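Local coordinates for sterol regulatory element-binding protein cleavage-activating protein (Schizosaccharomyces pombe, PDB 4YHC) that escorts the transcription factor precursor Sre1 for processing when sterol or oxygen is low, here represented by its WD40 domain, at residues Ala81-Gly86 with Lys136-Val141; Tyr228-Ala231 with Leu236-Ala239; Val284-Phe289 with Asp360-Phe365. The protein carries 9 engineered substitutions. One frame throughout, in Å; residues are numbered along the deposited sequence.

Contact 1: Ala81-Gly86 with Lys136-Val141; sequences ALDPQG and KNFELV
With chi1 at 84°, the carboxylate of Asp83 is tucked between its own backbone N and carbonyl carbon, while Phe138 sends its ring out beside the backbone N (chi1 -64°), and the two meet where neighbouring blades of the WD40 beta-propeller abut. Ala81-Gly86 runs from the end of the first strand of one blade, in the predicted second WD repeat, into the turn that follows; Lys136-Val141 forms part of the second strand of the next, in the predicted third. The acid and the ring approach at a slant, their planes 68° apart, and OD2 of Asp83 comes to 4.1 Å from CZ of Phe138, a van der Waals contact. Beside it, CD of Pro84 rests 4.4 Å from CE1 of the same ring, so the CE1-CZ end of the ring meets both a carboxylate and a proline. Trp125, on the first strand of Phe138's own blade, packs edge-to-face with that ring. Asp83 itself is held in place by its own loop. A type I turn runs from Asp83 to Gly86, and OD1 accepts from the backbone N atoms of Asn87 and Tyr88. The other carboxylate oxygen completes an Asx turn: N of Gln85 donates to OD2 of Asp83 over 3.0 Å, arriving from above the carboxylate plane.

Contact 2: Tyr228-Ala231 with Leu236-Ala239; sequences YGIA and LFLA
The carbonyl oxygen of Tyr228 accepts the shortest bond here, 2.7 Å from N of Phe237, nearly straight at the hydrogen (171°). The same oxygen also receives a CA-H...O contact, with CA of Leu236 at 3.5 Å, and lies at the edge of the Phe237 ring, in its plane. A second backbone bond runs the other way, from N of Tyr228 to O of Phe237 over 2.9 Å, and is more bent, 145° at the hydrogen. Together the two bonds make Tyr228 and Phe237 an antiparallel hydrogen-bonded pair. Gly229 and Leu236 follow as a non-hydrogen-bonded pair with CA atoms 4.4 Å apart. This is a beta hairpin, formed by the first two strands of a four-stranded propeller blade; strand 243-248 continues the sheet beyond Leu236-Ala239. Side-chain packing across the hairpin comes chiefly from Phe237. With CG anti to its carbonyl carbon (chi1 -69°), the ring extends alongside the neighbouring strand until CE1 meets CG1 of Ile230 at 3.6 Å, the isoleucine branch arriving at the ring edge. Val270, on a strand of the adjoining sheet, touches the side chains of Tyr228, Ile230 and Phe237.

Contact 3: Val284-Phe289 with Asp360-Phe365; sequences VSSISF and DGLYIF
One direct hydrogen bond joins the two segments: the hydroxyl of Ser288 donates to the carbonyl oxygen of Gly361, OG to O 2.7 Å. Its donor stands to one side of the carbonyl, with a C=O...OG angle of 114°, and is tilted from the carbonyl plane. Ser288 reaches it with OG beside its own backbone N (chi1 -62°). Gln417 NE2 also bonds to O of Gly361, giving this buried oxygen two donors.

A water supplies the second polar link. It donates to OG of Ser288 (2.9 Å) and to O of Asp360 (2.8 Å), and is also hydrogen-bonded to OG of Ser286, 2.7 Å away. The Ser286 hydroxyl has a further partner in Ser273 OG, on strand 269-278. In the WD40 propeller these bonds tie strand 281-292 to the turn that connects strands 354-357 and 363-374 of the next sheet. The turn is secured from within, N of Leu362 donating to OD1 of Asp360 (3.1 Å) in an Asx turn; Ser358 OG also bonds to that carboxylate oxygen.

Van der Waals contacts complete the junction. CD2 of Leu362 touches OG of Ser286 at 3.5 Å, and the leucine side chain also packs on Tyr303. Having no side chain, Gly361 can lie close against Ser288, whose CB is 3.7 Å from Gly361 CA.

How the contacts relate
The contacts follow one another along the chain, each closing before the next opens, and lie in different parts of the propeller. Contact 1 bridges two neighbouring four-stranded sheets, contact 2 lies inside a single sheet, and contact 3 again joins one sheet to the next. Centres of contacts 1 and 3 are about 27 Å apart, on opposite sides of the chain's centre; the centre of contact 2 is about 20 Å from that of contact 1 and about 15 Å from that of contact 3. CE2 of Phe237 packs 3.8 Å from CE1 of Phe289, so a side chain of the hairpin meets strand 281-292 of the following sheet. Contact 1 joins its sheets by packing, contact 3 largely by hydrogen bonds.

Contact 1: Ala81-Gly86 with Lys136-Val141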
loop_
_atom_site.group_PDB
_atom_site.type_symbol
_atom_site.label_atom_id
_atom_site.label_comp_id
_atom_site.label_asym_id
_atom_site.label_seq_id
_atom_site.Cartn_x
_atom_site.Cartn_y
_atom_site.Cartn_z
ATOM N N ALA A 81 -10.523 6.294 3.782
ATOM C CA ALA A 81 -9.385 5.754 4.488
ATOM C C ALA A 81 -9.842 4.902 5.635
ATOM O O ALA A 81 -10.983 5.042 6.121
ATOM C CB ALA A 81 -8.463 6.841 4.926
ATOM N N LEU A 82 -9.024 3.913 5.976
ATOM C CA LEU A 82 -9.318 3.010 7.072
ATOM C C LEU A 82 -8.387 3.234 8.172
ATOM O O LEU A 82 -7.211 3.568 7.923
ATOM C CB LEU A 82 -9.114 1.564 6.628
ATOM C CG LEU A 82 -10.114 0.947 5.657
ATOM C CD1 LEU A 82 -9.586 1.069 4.262
ATOM C CD2 LEU A 82 -10.225 -0.530 5.949
ATOM N N ASP A 83 -8.837 2.998 9.400
ATOM C CA ASP A 83 -7.890 3.063 10.488
ATOM C C ASP A 83 -6.939 1.829 10.371
ATOM O O ASP A 83 -7.262 0.839 9.683
ATOM C CB ASP A 83 -8.600 3.129 11.846
ATOM C CG ASP A 83 -8.999 1.768 12.389
ATOM O OD1 ASP A 83 -9.963 1.163 11.888
ATOM O OD2 ASP A 83 -8.322 1.312 13.318
ATOM N N PRO A 84 -5.795 1.889 11.041
ATOM C CA PRO A 84 -4.832 0.828 10.881
ATOM C C PRO A 84 -5.272 -0.531 11.338
ATOM O O PRO A 84 -4.767 -1.491 10.829
ATOM C CB PRO A 84 -3.595 1.317 11.693
ATOM C CG PRO A 84 -3.833 2.735 12.015
ATOM C CD PRO A 84 -5.306 2.955 11.938
ATOM N N GLN A 85 -6.306 -0.626 12.177
ATOM C CA GLN A 85 -6.831 -1.923 12.628
ATOM C C GLN A 85 -7.990 -2.412 11.820
ATOM O O GLN A 85 -8.434 -3.563 11.987
ATOM C CB GLN A 85 -7.208 -1.861 14.136
ATOM C CG GLN A 85 -6.004 -1.830 15.072
ATOM C CD GLN A 85 -5.031 -2.970 14.783
ATOM O OE1 GLN A 85 -5.373 -4.154 14.924
ATOM N NE2 GLN A 85 -3.815 -2.622 14.326
ATOM N N GLY A 86 -8.471 -1.601 10.891
ATOM C CA GLY A 86 -9.567 -2.052 10.047
ATOM C C GLY A 86 -10.953 -2.100 10.654
ATOM O O GLY A 86 -11.808 -2.884 10.211
ATOM N N LYS A 136 -10.681 5.031 22.187
ATOM C CA LYS A 136 -9.493 5.207 21.356
ATOM C C LYS A 136 -9.378 6.651 20.896
ATOM O O LYS A 136 -10.377 7.294 20.524
ATOM C CB LYS A 136 -9.588 4.373 20.090
ATOM C CG LYS A 136 -9.913 2.919 20.289
ATOM C CD LYS A 136 -9.973 2.232 18.934
ATOM C CE LYS A 136 -10.361 0.773 19.077
ATOM N NZ LYS A 136 -9.892 0.121 20.344
ATOM N N ASN A 137 -8.150 7.120 20.828
ATOM C CA ASN A 137 -7.855 8.387 20.227
ATOM C C ASN A 137 -7.038 8.249 18.946
ATOM O O ASN A 137 -6.181 7.382 18.872
ATOM C CB ASN A 137 -7.054 9.199 21.213
ATOM C CG ASN A 137 -6.937 10.611 20.766
ATOM O OD1 ASN A 137 -5.840 11.120 20.533
ATOM N ND2 ASN A 137 -8.082 11.232 20.553
ATOM N N PHE A 138 -7.333 9.073 17.949
ATOM C CA PHE A 138 -6.640 9.055 16.668
ATOM C C PHE A 138 -6.355 10.469 16.265
ATOM O O PHE A 138 -7.073 11.376 16.658
ATOM C CB PHE A 138 -7.482 8.434 15.533
ATOM C CG PHE A 138 -7.822 6.987 15.721
ATOM C CD1 PHE A 138 -6.901 5.970 15.390
ATOM C CD2 PHE A 138 -9.026 6.623 16.272
ATOM C CE1 PHE A 138 -7.224 4.641 15.552
ATOM C CE2 PHE A 138 -9.351 5.277 16.441
ATOM C CZ PHE A 138 -8.456 4.293 16.099
ATOM N N GLU A 139 -5.323 10.636 15.436
ATOM C CA GLU A 139 -5.212 11.806 14.591
ATOM C C GLU A 139 -5.580 11.502 13.155
ATOM O O GLU A 139 -5.088 10.542 12.574
ATOM C CB GLU A 139 -3.824 12.375 14.723
ATOM C CG GLU A 139 -3.606 12.889 16.139
ATOM C CD GLU A 139 -2.214 13.401 16.370
ATOM O OE1 GLU A 139 -1.269 12.580 16.225
ATOM O OE2 GLU A 139 -2.095 14.627 16.674
ATOM N N LEU A 140 -6.500 12.288 12.606
ATOM C CA LEU A 140 -6.979 12.119 11.264
ATOM C C LEU A 140 -6.382 13.244 10.468
ATOM O O LEU A 140 -6.709 14.437 10.718
ATOM C CB LEU A 140 -8.505 12.212 11.183
ATOM C CG LEU A 140 -9.372 11.247 10.417
ATOM C CD1 LEU A 140 -10.762 11.852 10.159
ATOM C CD2 LEU A 140 -8.760 10.709 9.137
ATOM N N VAL A 141 -5.544 12.905 9.499
ATOM C CA VAL A 141 -4.817 13.916 8.752
ATOM C C VAL A 141 -5.385 14.034 7.354
ATOM O O VAL A 141 -5.566 13.044 6.620
ATOM C CB VAL A 141 -3.327 13.566 8.690
ATOM C CG1 VAL A 141 -2.533 14.609 7.909
ATOM C CG2 VAL A 141 -2.759 13.415 10.111
#

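Contact 2: Tyr228-Ala231 with Leu236-Ala239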
loop_
_atom_site.group_PDB
_atom_site.type_symbol
_atom_site.label_atom_id
_atom_site.label_comp_id
_atom_site.label_asym_id
_atom_site.label_seq_id
_atom_site.Cartn_x
_atom_site.Cartn_y
_atom_site.Cartn_z
ATOM N N TYR A 228 8.278 7.097 -0.364
ATOM C CA TYR A 228 7.546 5.912 0.100
ATOM C C TYR A 228 8.136 5.585 1.464
ATOM O O TYR A 228 9.344 5.720 1.660
ATOM C CB TYR A 228 7.696 4.716 -0.870
ATOM C CG TYR A 228 6.785 3.553 -0.530
ATOM C CD1 TYR A 228 7.211 2.576 0.377
ATOM C CD2 TYR A 228 5.508 3.437 -1.058
ATOM C CE1 TYR A 228 6.391 1.523 0.748
ATOM C CE2 TYR A 228 4.688 2.316 -0.707
ATOM C CZ TYR A 228 5.162 1.419 0.212
ATOM O OH TYR A 228 4.476 0.331 0.630
ATOM N N GLY A 229 7.307 5.198 2.404
ATOM C CA GLY A 229 7.790 4.978 3.809
ATOM C C GLY A 229 7.683 3.529 4.267
ATOM O O GLY A 229 6.811 2.800 3.808
ATOM N N ILE A 230 8.605 3.069 5.092
ATOM C CA ILE A 230 8.406 1.789 5.864
ATOM C C ILE A 230 8.353 2.286 7.304
ATOM O O ILE A 230 9.383 2.598 7.927
ATOM C CB ILE A 230 9.538 0.811 5.716
ATOM C CG1 ILE A 230 9.908 0.649 4.263
ATOM C CG2 ILE A 230 9.319 -0.506 6.474
ATOM C CD1 ILE A 230 9.339 -0.506 3.592
ATOM N N ALA A 231 7.142 2.369 7.805
ATOM C CA ALA A 231 6.886 3.107 8.998
ATOM C C ALA A 231 7.573 2.437 10.207
ATOM O O ALA A 231 8.232 3.118 11.016
ATOM C CB ALA A 231 5.367 3.243 9.209
ATOM N N LEU A 236 12.284 6.545 5.132
ATOM C CA LEU A 236 11.679 7.101 3.948
ATOM C C LEU A 236 12.567 6.885 2.741
ATOM O O LEU A 236 13.821 7.107 2.833
ATOM C CB LEU A 236 11.501 8.596 4.149
ATOM C CG LEU A 236 10.811 9.323 3.001
ATOM C CD1 LEU A 236 9.806 10.326 3.458
ATOM C CD2 LEU A 236 11.824 10.056 2.126
ATOM N N PHE A 237 11.950 6.464 1.627
ATOM C CA PHE A 237 12.665 6.251 0.358
ATOM C C PHE A 237 12.297 7.475 -0.517
ATOM O O PHE A 237 11.109 7.801 -0.673
ATOM C CB PHE A 237 12.272 4.956 -0.337
ATOM C CG PHE A 237 12.727 3.716 0.356
ATOM C CD1 PHE A 237 12.019 3.199 1.429
ATOM C CD2 PHE A 237 13.848 3.044 -0.065
ATOM C CE1 PHE A 237 12.460 2.072 2.076
ATOM C CE2 PHE A 237 14.273 1.952 0.568
ATOM C CZ PHE A 237 13.570 1.435 1.612
ATOM N N LEU A 238 13.296 8.186 -1.050
ATOM C CA LEU A 238 13.133 9.338 -1.938
ATOM C C LEU A 238 13.644 8.917 -3.340
ATOM O O LEU A 238 14.791 8.678 -3.503
ATOM C CB LEU A 238 13.953 10.503 -1.427
ATOM C CG LEU A 238 13.748 11.942 -1.999
ATOM C CD1 LEU A 238 14.953 12.435 -2.761
ATOM C CD2 LEU A 238 12.551 12.179 -2.892
ATOM N N ALA A 239 12.762 8.772 -4.302
ATOM C CA ALA A 239 13.070 8.359 -5.630
ATOM C C ALA A 239 13.325 9.606 -6.473
ATOM O O ALA A 239 12.642 10.592 -6.344
ATOM C CB ALA A 239 11.920 7.643 -6.237
#

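Contact 3: Val284-Phe289 with Asp360-Phe365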
loop_
_atom_site.group_PDB
_atom_site.type_symbol
_atom_site.label_atom_id
_atom_site.label_comp_id
_atom_site.label_asym_id
_atom_site.label_seq_id
_atom_site.Cartn_x
_atom_site.Cartn_y
_atom_site.Cartn_z
ATOM N N VAL A 284 15.904 -7.182 7.670
ATOM C CA VAL A 284 15.083 -7.790 6.626
ATOM C C VAL A 284 15.862 -8.782 5.829
ATOM O O VAL A 284 17.099 -8.703 5.754
ATOM C CB VAL A 284 14.481 -6.701 5.662
ATOM C CG1 VAL A 284 13.723 -5.689 6.475
ATOM C CG2 VAL A 284 15.574 -6.034 4.809
ATOM N N SER A 285 15.178 -9.752 5.237
ATOM C CA SER A 285 15.863 -10.721 4.420
ATOM C C SER A 285 16.047 -10.215 2.972
ATOM O O SER A 285 16.901 -10.751 2.270
ATOM C CB SER A 285 15.075 -12.032 4.319
ATOM O OG SER A 285 14.946 -12.661 5.583
ATOM N N SER A 286 15.256 -9.231 2.555
ATOM C CA SER A 286 15.241 -8.727 1.129
ATOM C C SER A 286 14.517 -7.427 1.001
ATOM O O SER A 286 13.741 -7.076 1.914
ATOM C CB SER A 286 14.666 -9.697 0.115
ATOM O OG SER A 286 13.281 -9.966 0.286
ATOM N N ILE A 287 14.815 -6.676 -0.074
ATOM C CA ILE A 287 14.108 -5.427 -0.347
ATOM C C ILE A 287 13.686 -5.519 -1.795
ATOM O O ILE A 287 14.512 -5.920 -2.653
ATOM C CB ILE A 287 15.037 -4.222 -0.200
ATOM C CG1 ILE A 287 15.802 -4.280 1.100
ATOM C CG2 ILE A 287 14.261 -2.903 -0.338
ATOM C CD1 ILE A 287 16.838 -3.168 1.249
ATOM N N SER A 288 12.479 -5.059 -2.100
ATOM C CA SER A 288 11.939 -5.065 -3.480
ATOM C C SER A 288 11.377 -3.710 -3.754
ATOM O O SER A 288 10.649 -3.107 -2.882
ATOM C CB SER A 288 10.811 -6.036 -3.649
ATOM O OG SER A 288 11.167 -7.369 -3.429
ATOM N N PHE A 289 11.671 -3.219 -4.965
ATOM C CA PHE A 289 11.122 -1.936 -5.465
ATOM C C PHE A 289 10.245 -2.258 -6.659
ATOM O O PHE A 289 10.595 -3.160 -7.451
ATOM C CB PHE A 289 12.188 -0.957 -5.980
ATOM C CG PHE A 289 13.199 -0.538 -4.998
ATOM C CD1 PHE A 289 12.865 -0.306 -3.659
ATOM C CD2 PHE A 289 14.485 -0.303 -5.375
ATOM C CE1 PHE A 289 13.813 0.107 -2.729
ATOM C CE2 PHE A 289 15.429 0.124 -4.449
ATOM C CZ PHE A 289 15.092 0.281 -3.097
ATOM N N ASP A 360 5.298 -7.950 1.199
ATOM C CA ASP A 360 6.729 -8.057 1.520
ATOM C C ASP A 360 7.685 -8.058 0.287
ATOM O O ASP A 360 8.853 -8.202 0.453
ATOM C CB ASP A 360 7.059 -9.261 2.411
ATOM C CG ASP A 360 6.765 -10.541 1.760
ATOM O OD1 ASP A 360 6.346 -10.500 0.577
ATOM O OD2 ASP A 360 6.983 -11.598 2.380
ATOM N N GLY A 361 7.166 -7.834 -0.893
ATOM C CA GLY A 361 7.939 -7.827 -2.112
ATOM C C GLY A 361 8.435 -9.181 -2.613
ATOM O O GLY A 361 9.263 -9.255 -3.518
ATOM N N LEU A 362 8.034 -10.261 -1.981
ATOM C CA LEU A 362 8.566 -11.559 -2.356
ATOM C C LEU A 362 7.903 -12.210 -3.595
ATOM O O LEU A 362 8.533 -13.049 -4.251
ATOM C CB LEU A 362 8.474 -12.574 -1.189
ATOM C CG LEU A 362 9.493 -12.362 -0.077
ATOM C CD1 LEU A 362 9.328 -13.473 0.978
ATOM C CD2 LEU A 362 10.897 -12.404 -0.650
ATOM N N TYR A 363 6.643 -11.887 -3.864
ATOM C CA TYR A 363 5.947 -12.415 -5.019
ATOM C C TYR A 363 5.372 -11.285 -5.890
ATOM O O TYR A 363 4.879 -10.211 -5.366
ATOM C CB TYR A 363 4.802 -13.259 -4.562
ATOM C CG TYR A 363 5.166 -14.483 -3.782
ATOM C CD1 TYR A 363 5.499 -15.661 -4.427
ATOM C CD2 TYR A 363 5.184 -14.475 -2.409
ATOM C CE1 TYR A 363 5.904 -16.787 -3.757
ATOM C CE2 TYR A 363 5.580 -15.621 -1.711
ATOM C CZ TYR A 363 5.930 -16.764 -2.401
ATOM O OH TYR A 363 6.263 -17.896 -1.760
ATOM N N ILE A 364 5.435 -11.498 -7.203
ATOM C CA ILE A 364 4.704 -10.655 -8.145
ATOM C C ILE A 364 3.551 -11.483 -8.730
ATOM O O ILE A 364 3.744 -12.633 -9.116
ATOM C CB ILE A 364 5.583 -10.176 -9.306
ATOM C CG1 ILE A 364 6.885 -9.624 -8.812
ATOM C CG2 ILE A 364 4.833 -9.161 -10.199
ATOM C CD1 ILE A 364 7.903 -9.514 -9.888
ATOM N N PHE A 365 2.381 -10.883 -8.849
ATOM C CA PHE A 365 1.245 -11.535 -9.477
ATOM C C PHE A 365 0.739 -10.672 -10.569
ATOM O O PHE A 365 0.801 -9.441 -10.495
ATOM C CB PHE A 365 0.123 -11.782 -8.484
ATOM C CG PHE A 365 0.537 -12.652 -7.279
ATOM C CD1 PHE A 365 0.505 -14.050 -7.371
ATOM C CD2 PHE A 365 0.923 -12.089 -6.094
ATOM C CE1 PHE A 365 0.857 -14.874 -6.291
ATOM C CE2 PHE A 365 1.284 -12.913 -4.995
ATOM C CZ PHE A 365 1.269 -14.296 -5.098
HETATM O O HOH W 1 11.463 -8.192 -0.686
#